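Local coordinates for uncharacterized protein (Staphylococcus aureus subsp. aureus, PDB 4H0A), which is of unknown function but belongs to the CAP family of cysteine-rich secretory proteins and joins a CAP domain to a CAP-associated N-terminal region, at residues M216-L222 and R298-S302; Y158-Q162 and M290-R296; G130-E134 and S189-E193; S125-D129 and K174-A178. All coordinates share one frame; numbering follows the deposited sequence. Where two conformers were deposited one is given.

Contacts 1 and 2 are neighbours, their centres about 12 Å apart, and both draw on helix 293-299; K220 of contact 1 forms a salt bridge with D160 of contact 2. Contacts 3 and 4, with centres about 8 Å apart, meet in a three-stranded antiparallel sheet, where 125-128 and 131-136 are consecutive, adjacent strands. The pairs lie far apart, about 37 Å between the centres of contacts 1 and 3. Along the chain contact 4 closes before contact 1 opens, whereas contact 2 starts between the segments of contact 4 and closes in the CAP region. Contact 2 thus ties the CAP-associated N-terminal region to the CAP region, and beside it contact 1 joins the ends of helices 201-219 and 293-299.

Contact 1: M216-L222 and R298-S302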
loop_
_atom_site.group_PDB
_atom_site.type_symbol
_atom_site.label_atom_id
_atom_site.label_comp_id
_atom_site.label_asym_id
_atom_site.label_seq_id
_atom_site.Cartn_x
_atom_site.Cartn_y
_atom_site.Cartn_z
HETATM N N MSE A 216 -6.665 4.083 -6.490
HETATM C CA MSE A 216 -7.308 2.839 -6.937
HETATM C C MSE A 216 -8.662 3.151 -7.555
HETATM O O MSE A 216 -8.998 2.600 -8.608
HETATM C CB MSE A 216 -7.456 1.849 -5.769
HETATM C CG MSE A 216 -6.125 1.348 -5.209
HETATM SE SE MSE A 216 -5.083 0.340 -6.494
HETATM C CE MSE A 216 -3.810 1.830 -7.121
ATOM N N ARG A 217 -9.421 4.070 -6.937
ATOM C CA ARG A 217 -10.710 4.500 -7.491
ATOM C C ARG A 217 -10.522 5.188 -8.856
ATOM O O ARG A 217 -11.296 4.917 -9.780
ATOM C CB ARG A 217 -11.425 5.447 -6.507
ATOM C CG ARG A 217 -11.981 4.729 -5.278
ATOM C CD ARG A 217 -12.675 5.698 -4.351
ATOM N NE ARG A 217 -13.889 6.256 -4.957
ATOM C CZ ARG A 217 -15.086 5.666 -4.978
ATOM N NH1 ARG A 217 -15.259 4.469 -4.423
ATOM N NH2 ARG A 217 -16.119 6.267 -5.558
ATOM N N LYS A 218 -9.499 6.069 -8.991
ATOM C CA LYS A 218 -9.239 6.768 -10.262
ATOM C C LYS A 218 -8.895 5.785 -11.390
ATOM O O LYS A 218 -9.341 6.006 -12.511
ATOM C CB LYS A 218 -8.125 7.829 -10.131
ATOM C CG LYS A 218 -8.610 9.135 -9.500
ATOM C CD LYS A 218 -7.535 10.223 -9.474
ATOM C CE LYS A 218 -6.383 9.915 -8.543
ATOM N NZ LYS A 218 -5.492 11.097 -8.370
ATOM N N LEU A 219 -8.168 4.676 -11.109
ATOM C CA LEU A 219 -7.866 3.692 -12.163
ATOM C C LEU A 219 -9.130 3.044 -12.735
ATOM O O LEU A 219 -9.119 2.657 -13.907
ATOM C CB LEU A 219 -6.942 2.571 -11.658
ATOM C CG LEU A 219 -5.509 2.960 -11.345
ATOM C CD1 LEU A 219 -4.775 1.792 -10.717
ATOM C CD2 LEU A 219 -4.778 3.429 -12.594
ATOM N N LYS A 220 -10.202 2.917 -11.924
ATOM C CA LYS A 220 -11.474 2.335 -12.375
ATOM C C LYS A 220 -12.474 3.406 -12.862
ATOM O O LYS A 220 -13.640 3.079 -13.086
ATOM C CB LYS A 220 -12.110 1.506 -11.249
ATOM C CG LYS A 220 -11.168 0.482 -10.593
ATOM C CD LYS A 220 -10.458 -0.445 -11.582
ATOM C CE LYS A 220 -9.653 -1.519 -10.875
ATOM N NZ LYS A 220 -10.469 -2.698 -10.489
ATOM N N GLY A 221 -12.027 4.645 -13.070
ATOM C CA GLY A 221 -12.894 5.717 -13.552
ATOM C C GLY A 221 -13.918 6.225 -12.554
ATOM O O GLY A 221 -14.894 6.860 -12.958
ATOM N N LEU A 222 -13.705 5.971 -11.246
ATOM C CA LEU A 222 -14.610 6.414 -10.179
ATOM C C LEU A 222 -14.180 7.751 -9.629
ATOM O O LEU A 222 -12.995 8.091 -9.690
ATOM C CB LEU A 222 -14.634 5.399 -9.029
ATOM C CG LEU A 222 -15.067 3.985 -9.371
ATOM C CD1 LEU A 222 -14.754 3.046 -8.237
ATOM C CD2 LEU A 222 -16.542 3.940 -9.709
ATOM N N ARG A 298 -16.411 -2.199 -1.410
ATOM C CA ARG A 298 -16.554 -0.951 -0.652
ATOM C C ARG A 298 -15.596 0.121 -1.183
ATOM O O ARG A 298 -16.022 1.257 -1.386
ATOM C CB ARG A 298 -16.312 -1.176 0.850
ATOM C CG ARG A 298 -17.432 -1.965 1.520
ATOM C CD ARG A 298 -16.943 -2.695 2.750
ATOM N NE ARG A 298 -17.980 -3.527 3.356
ATOM C CZ ARG A 298 -17.773 -4.427 4.316
ATOM N NH1 ARG A 298 -16.545 -4.630 4.799
ATOM N NH2 ARG A 298 -18.784 -5.146 4.788
ATOM N N LEU A 299 -14.310 -0.233 -1.407
ATOM C CA LEU A 299 -13.318 0.715 -1.948
ATOM C C LEU A 299 -13.743 1.266 -3.305
ATOM O O LEU A 299 -13.577 2.452 -3.562
ATOM C CB LEU A 299 -11.939 0.050 -2.127
ATOM C CG LEU A 299 -11.066 -0.149 -0.899
ATOM C CD1 LEU A 299 -9.907 -1.065 -1.225
ATOM C CD2 LEU A 299 -10.536 1.169 -0.376
ATOM N N LEU A 300 -14.274 0.394 -4.174
ATOM C CA LEU A 300 -14.681 0.754 -5.534
ATOM C C LEU A 300 -16.192 0.957 -5.672
ATOM O O LEU A 300 -16.726 0.801 -6.771
ATOM C CB LEU A 300 -14.226 -0.358 -6.494
ATOM C CG LEU A 300 -12.765 -0.787 -6.372
ATOM C CD1 LEU A 300 -12.479 -1.945 -7.296
ATOM C CD2 LEU A 300 -11.821 0.388 -6.635
ATOM N N ASN A 301 -16.877 1.351 -4.594
ATOM C CA ASN A 301 -18.314 1.578 -4.659
ATOM C C ASN A 301 -18.587 2.937 -5.304
ATOM O O ASN A 301 -18.123 3.958 -4.795
ATOM C CB ASN A 301 -18.919 1.526 -3.265
ATOM C CG ASN A 301 -20.386 1.232 -3.271
ATOM O OD1 ASN A 301 -21.128 1.729 -4.117
ATOM N ND2 ASN A 301 -20.844 0.438 -2.313
ATOM N N SER A 302 -19.335 2.957 -6.414
ATOM C CA SER A 302 -19.665 4.207 -7.098
ATOM C C SER A 302 -20.624 5.088 -6.280
ATOM O O SER A 302 -20.642 6.299 -6.492
ATOM C CB SER A 302 -20.290 3.917 -8.460
ATOM O OG SER A 302 -21.434 3.085 -8.336
#
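R217, near the end of helix 201-219, lies against L300, the first residue to leave helical geometry after helix 293-299, with their CA atoms 5.8 Å apart; the chains come near each other again at L222 and S302, CA atoms 6.3 Å apart. The R217 side chain spans the gap and binds the backbone where the second helix ends. NH1 donates to L299 O at 2.8 Å and to N301 O at 2.9 Å, and NH2 adds a longer bond to N301 O at 3.2 Å, so two nitrogens converge end-on on one oxygen. Both carbonyl oxygens sit close to the guanidinium plane, while the donors stand above the carbonyl planes. A bend at chi3 (67°) turns the guanidinium toward these oxygens, NE is held by K223 O, and L222 CB lies over one face, toward its rim. The positive charge probably suits the carbonyl-rich end of the helix.

Apolar contacts flank this polar grip. L222 CD1 approaches L300 CB at 3.9 Å and L300 O at 3.3 Å, and its other methyl, CD2, meets S302 CB. L300 also meets K220, CD2 packing on CG at 4.0 Å, while the K220 ammonium pairs with D160.

Helix 201-219 closes in a Schellman motif: G221, with positive phi, is C-prime, and the bonds L222 N to R217 O and G221 N to K218 O complete it. Within this CAP-family region, the arginine of one terminating helix thereby locks onto the carbonyl end of another.

Contact 2: Y158-Q162 and M290-R296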
loop_
_atom_site.group_PDB
_atom_site.type_symbol
_atom_site.label_atom_id
_atom_site.label_comp_id
_atom_site.label_asym_id
_atom_site.label_seq_id
_atom_site.Cartn_x
_atom_site.Cartn_y
_atom_site.Cartn_z
ATOM N N TYR A 158 1.312 -5.330 -8.230
ATOM C CA TYR A 158 -0.035 -5.464 -7.679
ATOM C C TYR A 158 -1.050 -5.583 -8.783
ATOM O O TYR A 158 -1.125 -4.690 -9.622
ATOM C CB TYR A 158 -0.364 -4.255 -6.803
ATOM C CG TYR A 158 0.567 -4.131 -5.621
ATOM C CD1 TYR A 158 0.419 -4.944 -4.507
ATOM C CD2 TYR A 158 1.621 -3.222 -5.628
ATOM C CE1 TYR A 158 1.276 -4.838 -3.412
ATOM C CE2 TYR A 158 2.490 -3.113 -4.547
ATOM C CZ TYR A 158 2.305 -3.909 -3.430
ATOM O OH TYR A 158 3.158 -3.777 -2.363
ATOM N N SER A 159 -1.831 -6.669 -8.788
ATOM C CA SER A 159 -2.865 -6.890 -9.806
ATOM C C SER A 159 -4.209 -7.043 -9.176
ATOM O O SER A 159 -4.325 -7.409 -8.006
ATOM C CB SER A 159 -2.588 -8.133 -10.644
ATOM O OG SER A 159 -1.307 -8.098 -11.247
ATOM N N ASP A 160 -5.232 -6.828 -9.992
ATOM C CA ASP A 160 -6.615 -6.930 -9.575
ATOM C C ASP A 160 -7.060 -8.389 -9.707
ATOM O O ASP A 160 -6.795 -9.016 -10.730
ATOM C CB ASP A 160 -7.450 -6.001 -10.463
ATOM C CG ASP A 160 -8.813 -5.630 -9.924
ATOM O OD1 ASP A 160 -8.897 -5.245 -8.746
ATOM O OD2 ASP A 160 -9.794 -5.695 -10.697
ATOM N N GLN A 161 -7.733 -8.932 -8.690
ATOM C CA GLN A 161 -8.207 -10.318 -8.732
ATOM C C GLN A 161 -9.382 -10.452 -9.734
ATOM O O GLN A 161 -9.589 -11.531 -10.281
ATOM C CB GLN A 161 -8.627 -10.785 -7.321
ATOM C CG GLN A 161 -8.389 -12.264 -7.044
ATOM C CD GLN A 161 -8.617 -12.575 -5.579
ATOM O OE1 GLN A 161 -9.672 -12.257 -5.016
ATOM N NE2 GLN A 161 -7.642 -13.197 -4.919
ATOM N N GLN A 162 -10.123 -9.346 -9.986
ATOM C CA GLN A 162 -11.259 -9.320 -10.910
ATOM C C GLN A 162 -10.821 -9.014 -12.342
ATOM O O GLN A 162 -11.094 -9.816 -13.228
ATOM C CB GLN A 162 -12.308 -8.282 -10.464
ATOM C CG GLN A 162 -13.348 -8.853 -9.507
ATOM C CD GLN A 162 -14.384 -9.682 -10.220
ATOM O OE1 GLN A 162 -14.425 -10.909 -10.094
ATOM N NE2 GLN A 162 -15.234 -9.030 -11.001
HETATM N N MSE A 290 -8.185 -5.068 -1.694
HETATM C CA MSE A 290 -8.493 -5.240 -3.122
HETATM C C MSE A 290 -8.697 -6.728 -3.495
HETATM O O MSE A 290 -9.374 -7.004 -4.483
HETATM C CB MSE A 290 -7.362 -4.660 -4.009
HETATM C CG MSE A 290 -7.247 -3.117 -4.009
HETATM SE SE MSE A 290 -8.715 -2.227 -4.875
HETATM C CE MSE A 290 -8.610 -2.979 -6.647
ATOM N N ASN A 291 -8.115 -7.681 -2.721
ATOM C CA ASN A 291 -8.234 -9.119 -3.012
ATOM C C ASN A 291 -9.273 -9.818 -2.111
ATOM O O ASN A 291 -9.326 -11.047 -2.065
ATOM C CB ASN A 291 -6.863 -9.780 -2.924
ATOM C CG ASN A 291 -6.017 -9.415 -4.119
ATOM O OD1 ASN A 291 -5.865 -10.200 -5.041
ATOM N ND2 ASN A 291 -5.504 -8.193 -4.180
ATOM N N SER A 292 -10.151 -9.025 -1.471
ATOM C CA SER A 292 -11.290 -9.488 -0.690
ATOM C C SER A 292 -12.509 -8.837 -1.322
ATOM O O SER A 292 -12.608 -7.612 -1.284
ATOM C CB SER A 292 -11.125 -9.104 0.776
ATOM O OG SER A 292 -12.338 -9.269 1.493
ATOM N N ASP A 293 -13.390 -9.627 -1.973
ATOM C CA ASP A 293 -14.564 -9.111 -2.694
ATOM C C ASP A 293 -15.376 -8.101 -1.878
ATOM O O ASP A 293 -15.732 -7.039 -2.397
ATOM C CB ASP A 293 -15.488 -10.268 -3.115
ATOM C CG ASP A 293 -16.728 -9.813 -3.866
ATOM O OD1 ASP A 293 -16.576 -9.186 -4.942
ATOM O OD2 ASP A 293 -17.850 -10.053 -3.362
ATOM N N ILE A 294 -15.645 -8.422 -0.605
ATOM C CA ILE A 294 -16.447 -7.554 0.258
ATOM C C ILE A 294 -15.698 -6.215 0.500
ATOM O O ILE A 294 -16.311 -5.153 0.371
ATOM C CB ILE A 294 -16.807 -8.271 1.591
ATOM C CG1 ILE A 294 -17.631 -9.575 1.359
ATOM C CG2 ILE A 294 -17.544 -7.333 2.539
ATOM C CD1 ILE A 294 -19.006 -9.412 0.663
ATOM N N HIS A 295 -14.397 -6.253 0.834
ATOM C CA HIS A 295 -13.623 -5.021 1.047
ATOM C C HIS A 295 -13.403 -4.270 -0.287
ATOM O O HIS A 295 -13.508 -3.045 -0.303
ATOM C CB HIS A 295 -12.281 -5.318 1.729
ATOM C CG HIS A 295 -12.416 -5.871 3.117
ATOM N ND1 HIS A 295 -13.008 -7.098 3.350
ATOM C CD2 HIS A 295 -11.992 -5.360 4.298
ATOM C CE1 HIS A 295 -12.943 -7.289 4.661
ATOM N NE2 HIS A 295 -12.332 -6.272 5.269
ATOM N N ARG A 296 -13.118 -5.006 -1.389
ATOM C CA ARG A 296 -12.916 -4.415 -2.718
ATOM C C ARG A 296 -14.164 -3.655 -3.168
ATOM O O ARG A 296 -14.041 -2.538 -3.667
ATOM C CB ARG A 296 -12.586 -5.509 -3.749
ATOM C CG ARG A 296 -12.120 -4.985 -5.119
ATOM C CD ARG A 296 -12.822 -5.658 -6.296
ATOM N NE ARG A 296 -12.999 -7.102 -6.112
ATOM C CZ ARG A 296 -12.058 -8.028 -6.284
ATOM N NH1 ARG A 296 -10.830 -7.681 -6.660
ATOM N NH2 ARG A 296 -12.337 -9.310 -6.083
#
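This is a buried contact between the CAP-associated N-terminal region and the CAP region, in which the chain leaving strand 153-159 lies against the turn joining helices 282-290 and 293-299. Q161 and N291 come closest in the backbone, their CA atoms 5.8 Å apart, and their amide planes stand nearly perpendicular, 82° from each other. N291 is anchored from elsewhere, ND2 by H287 O and OD1 by T144 OG1.

Around R296 the contact is partly electrostatic. D160 OD1 forms a long salt bridge with NH1, 3.7 Å away, and the carboxylate and guanidinium planes are steeply inclined to each other. Q162 lays CG over the centre of one guanidinium face, 3.6 Å from CZ, while Q161 CB lies at the edge. These R296 contacts hold for one of its two conformers and are therefore less certain. D160 also serves other partners, since OD2 receives S163 OG and the K220 ammonium. The methyl CE of selenomethionine M290 is close to D160 OD1.

S292 is the N-cap of helix 293-299, its OG hydrogen-bonded to H295 ND1 at 2.9 Å. From helix 139-144, E140 touches Q161 and N291, and from strand 166-172, L167 touches D160 and M290.

Contact 3: G130-E134 and S189-E193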
loop_
_atom_site.group_PDB
_atom_site.type_symbol
_atom_site.label_atom_id
_atom_site.label_comp_id
_atom_site.label_asym_id
_atom_site.label_seq_id
_atom_site.Cartn_x
_atom_site.Cartn_y
_atom_site.Cartn_z
ATOM N N GLY A 130 24.008 -10.581 6.172
ATOM C CA GLY A 130 24.298 -11.971 6.524
ATOM C C GLY A 130 23.125 -12.818 7.001
ATOM O O GLY A 130 23.257 -14.041 7.068
ATOM N N LYS A 131 21.972 -12.207 7.340
ATOM C CA LYS A 131 20.802 -12.941 7.833
ATOM C C LYS A 131 19.943 -13.383 6.658
ATOM O O LYS A 131 19.545 -12.550 5.851
ATOM C CB LYS A 131 19.993 -12.065 8.798
ATOM C CG LYS A 131 18.874 -12.788 9.531
ATOM C CD LYS A 131 18.151 -11.850 10.503
ATOM C CE LYS A 131 16.739 -12.294 10.796
ATOM N NZ LYS A 131 16.009 -11.309 11.642
ATOM N N LYS A 132 19.642 -14.680 6.568
ATOM C CA LYS A 132 18.843 -15.208 5.463
ATOM C C LYS A 132 17.353 -14.908 5.650
ATOM O O LYS A 132 16.826 -15.022 6.755
ATOM C CB LYS A 132 19.055 -16.727 5.304
ATOM C CG LYS A 132 18.165 -17.361 4.227
ATOM C CD LYS A 132 18.750 -18.642 3.660
ATOM C CE LYS A 132 17.679 -19.559 3.105
ATOM N NZ LYS A 132 18.249 -20.603 2.212
ATOM N N TYR A 133 16.693 -14.527 4.551
ATOM C CA TYR A 133 15.253 -14.295 4.472
ATOM C C TYR A 133 14.707 -15.132 3.337
ATOM O O TYR A 133 15.235 -15.050 2.229
ATOM C CB TYR A 133 14.938 -12.813 4.236
ATOM C CG TYR A 133 15.212 -11.959 5.446
ATOM C CD1 TYR A 133 16.472 -11.432 5.677
ATOM C CD2 TYR A 133 14.231 -11.739 6.404
ATOM C CE1 TYR A 133 16.743 -10.675 6.813
ATOM C CE2 TYR A 133 14.487 -10.976 7.541
ATOM C CZ TYR A 133 15.749 -10.453 7.748
ATOM O OH TYR A 133 15.999 -9.701 8.870
ATOM N N GLU A 134 13.701 -15.969 3.604
ATOM C CA GLU A 134 13.065 -16.784 2.570
ATOM C C GLU A 134 11.562 -16.640 2.700
ATOM O O GLU A 134 11.024 -16.866 3.785
ATOM C CB GLU A 134 13.486 -18.248 2.667
ATOM C CG GLU A 134 13.147 -19.009 1.398
ATOM C CD GLU A 134 13.472 -20.486 1.435
ATOM O OE1 GLU A 134 13.853 -20.987 2.518
ATOM O OE2 GLU A 134 13.321 -21.150 0.385
ATOM N N SER A 189 13.539 -18.627 8.763
ATOM C CA SER A 189 13.731 -17.176 8.877
ATOM C C SER A 189 13.110 -16.626 10.168
ATOM O O SER A 189 12.236 -17.265 10.755
ATOM C CB SER A 189 13.123 -16.467 7.670
ATOM O OG SER A 189 13.728 -16.882 6.455
ATOM N N THR A 190 13.570 -15.438 10.601
ATOM C CA THR A 190 13.083 -14.747 11.802
ATOM C C THR A 190 12.672 -13.330 11.421
ATOM O O THR A 190 13.416 -12.649 10.714
ATOM C CB THR A 190 14.160 -14.737 12.904
ATOM O OG1 THR A 190 14.609 -16.074 13.142
ATOM C CG2 THR A 190 13.659 -14.127 14.212
ATOM N N SER A 191 11.497 -12.884 11.892
ATOM C CA SER A 191 10.984 -11.539 11.615
ATOM C C SER A 191 11.848 -10.475 12.321
ATOM O O SER A 191 12.299 -10.700 13.449
ATOM C CB SER A 191 9.529 -11.429 12.070
ATOM O OG SER A 191 8.996 -10.127 11.894
ATOM N N GLU A 192 12.097 -9.336 11.646
ATOM C CA GLU A 192 12.906 -8.247 12.212
ATOM C C GLU A 192 12.233 -7.588 13.410
ATOM O O GLU A 192 11.004 -7.506 13.454
ATOM C CB GLU A 192 13.171 -7.140 11.165
ATOM C CG GLU A 192 14.176 -7.493 10.085
ATOM C CD GLU A 192 14.564 -6.341 9.173
ATOM O OE1 GLU A 192 14.083 -5.205 9.392
ATOM O OE2 GLU A 192 15.371 -6.574 8.244
ATOM N N GLU A 193 13.044 -7.078 14.352
ATOM C CA GLU A 193 12.552 -6.316 15.501
ATOM C C GLU A 193 12.445 -4.861 15.060
ATOM O O GLU A 193 13.192 -4.444 14.171
ATOM C CB GLU A 193 13.476 -6.474 16.719
ATOM C CG GLU A 193 13.522 -7.895 17.258
ATOM C CD GLU A 193 14.373 -8.093 18.499
ATOM O OE1 GLU A 193 14.790 -7.083 19.111
ATOM O OE2 GLU A 193 14.609 -9.265 18.869
#
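E134 N and the hydroxyl of S189 make one of two clear hydrogen bonds across this surface contact; the amide donates to OG over 3.0 Å, with an N-H...O angle of 145°. S189 OG stands beside its own backbone N (chi1 -61°), a rotation that points it at the backbone of strand 131-136, where it also lies 3.6 Å from Y133 CA.

The second bond comes from K131. Its chain is fully extended, carrying NZ to T190 O at 3.1 Å from well above the carbonyl plane. The same ammonium makes a weak bond to Y133 OH at 3.2 Å, a link between two residues of the same strand. E192 comes in across the phenol end, CG 3.1 Å and OE2 3.3 Å from Y133 OH, while its OE1 is close to the like-charged D179.

Other polar ends are satisfied locally: S191 OG binds E181 OE1, and E134 OE1 accepts from N186 ND2 and, more weakly, from N188 ND2.

The loop thus crosses steeply over strand 131-136, the middle strand of a three-stranded antiparallel sheet. Y133 pairs through its backbone with F126 of strand 125-128, E134 pairs with N186, and the tyrosine side chain packs on V128 and on A178 of helix 174-180.

Contact 4: S125-D129 and K174-A178; sequences SFKVD and KEMLA
The F126 ring and the K174 chain point opposite ways as they pass at the apolar centre, CB of the lysine resting over one ring face, toward the rim, in a CH-pi contact, 4.0 Å from the ring centroid. Here the first strand of a beta-hairpin packs across a helix: strand 125-128 and helix 174-178 run at 96° to each other, their axes 8.5 Å apart. Elsewhere on the phenyl ring, L177 CD2 touches CE2 at 3.7 Å and A178 CB lies at the edge. V128, the next residue on the same side of the strand, sends CG2 against A178 CB at 4.0 Å, while CG1 reaches toward E175 CB. Within the hairpin sheet, F135 of strand 131-136 touches both F126 and L177.

The polar margin belongs to the far end of K174. Its aliphatic chain runs out almost straight past V128 before bending at chi4 (72°), which brings NZ to K127 O at 2.8 Å, in the carbonyl plane. That bond anchors the ammonium to the strand backbone, and a weaker salt bridge to E175 OE1 holds it from the helix. One water bridges the two segments, accepting from D129 N (3.3 Å) and, weakly, from K174 NZ (3.1 Å).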
loop_
_atom_site.group_PDB
_atom_site.type_symbol
_atom_site.label_atom_id
_atom_site.label_comp_id
_atom_site.label_asym_id
_atom_site.label_seq_id
_atom_site.Cartn_x
_atom_site.Cartn_y
_atom_site.Cartn_z
ATOM N N SER A 125 14.646 -15.905 -2.112
ATOM C CA SER A 125 15.596 -15.975 -1.009
ATOM C C SER A 125 16.706 -14.945 -1.169
ATOM O O SER A 125 17.143 -14.681 -2.289
ATOM C CB SER A 125 16.198 -17.379 -0.963
ATOM O OG SER A 125 16.824 -17.643 0.280
ATOM N N PHE A 126 17.183 -14.387 -0.051
ATOM C CA PHE A 126 18.274 -13.414 -0.069
ATOM C C PHE A 126 18.829 -13.220 1.331
ATOM O O PHE A 126 18.219 -13.671 2.304
ATOM C CB PHE A 126 17.792 -12.058 -0.645
ATOM C CG PHE A 126 16.622 -11.454 0.092
ATOM C CD1 PHE A 126 16.818 -10.695 1.236
ATOM C CD2 PHE A 126 15.329 -11.613 -0.377
ATOM C CE1 PHE A 126 15.739 -10.128 1.912
ATOM C CE2 PHE A 126 14.249 -11.051 0.303
ATOM C CZ PHE A 126 14.462 -10.307 1.443
ATOM N N LYS A 127 19.950 -12.500 1.439
ATOM C CA LYS A 127 20.557 -12.162 2.728
ATOM C C LYS A 127 20.594 -10.658 2.912
ATOM O O LYS A 127 20.848 -9.937 1.947
ATOM C CB LYS A 127 21.980 -12.730 2.846
ATOM C CG LYS A 127 22.022 -14.244 2.954
ATOM C CD LYS A 127 23.409 -14.744 3.341
ATOM C CE LYS A 127 23.411 -16.237 3.578
ATOM N NZ LYS A 127 24.726 -16.716 4.089
ATOM N N VAL A 128 20.299 -10.186 4.135
ATOM C CA VAL A 128 20.381 -8.775 4.532
ATOM C C VAL A 128 21.347 -8.736 5.703
ATOM O O VAL A 128 20.976 -9.188 6.793
ATOM C CB VAL A 128 19.014 -8.141 4.889
ATOM C CG1 VAL A 128 19.190 -6.777 5.562
ATOM C CG2 VAL A 128 18.139 -8.013 3.656
ATOM N N ASP A 129 22.592 -8.249 5.472
ATOM C CA ASP A 129 23.623 -8.170 6.508
ATOM C C ASP A 129 23.948 -9.586 7.068
ATOM O O ASP A 129 24.098 -9.758 8.279
ATOM C CB ASP A 129 23.139 -7.198 7.611
ATOM C CG ASP A 129 24.159 -6.811 8.648
ATOM O OD1 ASP A 129 25.360 -7.020 8.402
ATOM O OD2 ASP A 129 23.753 -6.317 9.722
ATOM N N LYS A 174 16.254 -5.345 -1.268
ATOM C CA LYS A 174 16.073 -6.481 -0.369
ATOM C C LYS A 174 15.975 -6.044 1.126
ATOM O O LYS A 174 15.213 -6.653 1.879
ATOM C CB LYS A 174 17.203 -7.500 -0.550
ATOM C CG LYS A 174 18.616 -7.000 -0.279
ATOM C CD LYS A 174 19.637 -8.065 -0.744
ATOM C CE LYS A 174 21.062 -7.593 -0.625
ATOM N NZ LYS A 174 21.522 -7.525 0.782
ATOM N N GLU A 175 16.651 -4.957 1.536
ATOM C CA GLU A 175 16.563 -4.543 2.953
ATOM C C GLU A 175 15.201 -3.923 3.215
ATOM O O GLU A 175 14.647 -4.202 4.274
ATOM C CB GLU A 175 17.716 -3.659 3.494
ATOM C CG GLU A 175 18.588 -2.947 2.485
ATOM C CD GLU A 175 19.512 -3.792 1.627
ATOM O OE1 GLU A 175 20.279 -4.613 2.179
ATOM O OE2 GLU A 175 19.431 -3.657 0.385
HETATM N N MSE A 176 14.591 -3.193 2.242
HETATM C CA MSE A 176 13.234 -2.683 2.464
HETATM C C MSE A 176 12.261 -3.854 2.516
HETATM O O MSE A 176 11.358 -3.871 3.348
HETATM C CB MSE A 176 12.800 -1.690 1.353
HETATM C CG MSE A 176 11.411 -1.105 1.572
HETATM SE SE MSE A 176 11.487 0.303 2.898
HETATM C CE MSE A 176 10.811 -0.533 4.377
ATOM N N LEU A 177 12.431 -4.814 1.618
ATOM C CA LEU A 177 11.573 -5.990 1.564
ATOM C C LEU A 177 11.628 -6.775 2.902
ATOM O O LEU A 177 10.583 -7.159 3.420
ATOM C CB LEU A 177 12.020 -6.876 0.383
ATOM C CG LEU A 177 11.082 -7.958 -0.084
ATOM C CD1 LEU A 177 9.785 -7.399 -0.607
ATOM C CD2 LEU A 177 11.735 -8.770 -1.185
ATOM N N ALA A 178 12.819 -6.942 3.496
ATOM C CA ALA A 178 12.945 -7.625 4.799
ATOM C C ALA A 178 12.266 -6.820 5.919
ATOM O O ALA A 178 11.664 -7.397 6.824
ATOM C CB ALA A 178 14.409 -7.833 5.153
HETATM O O HOH W 1 23.780 -6.827 2.794
#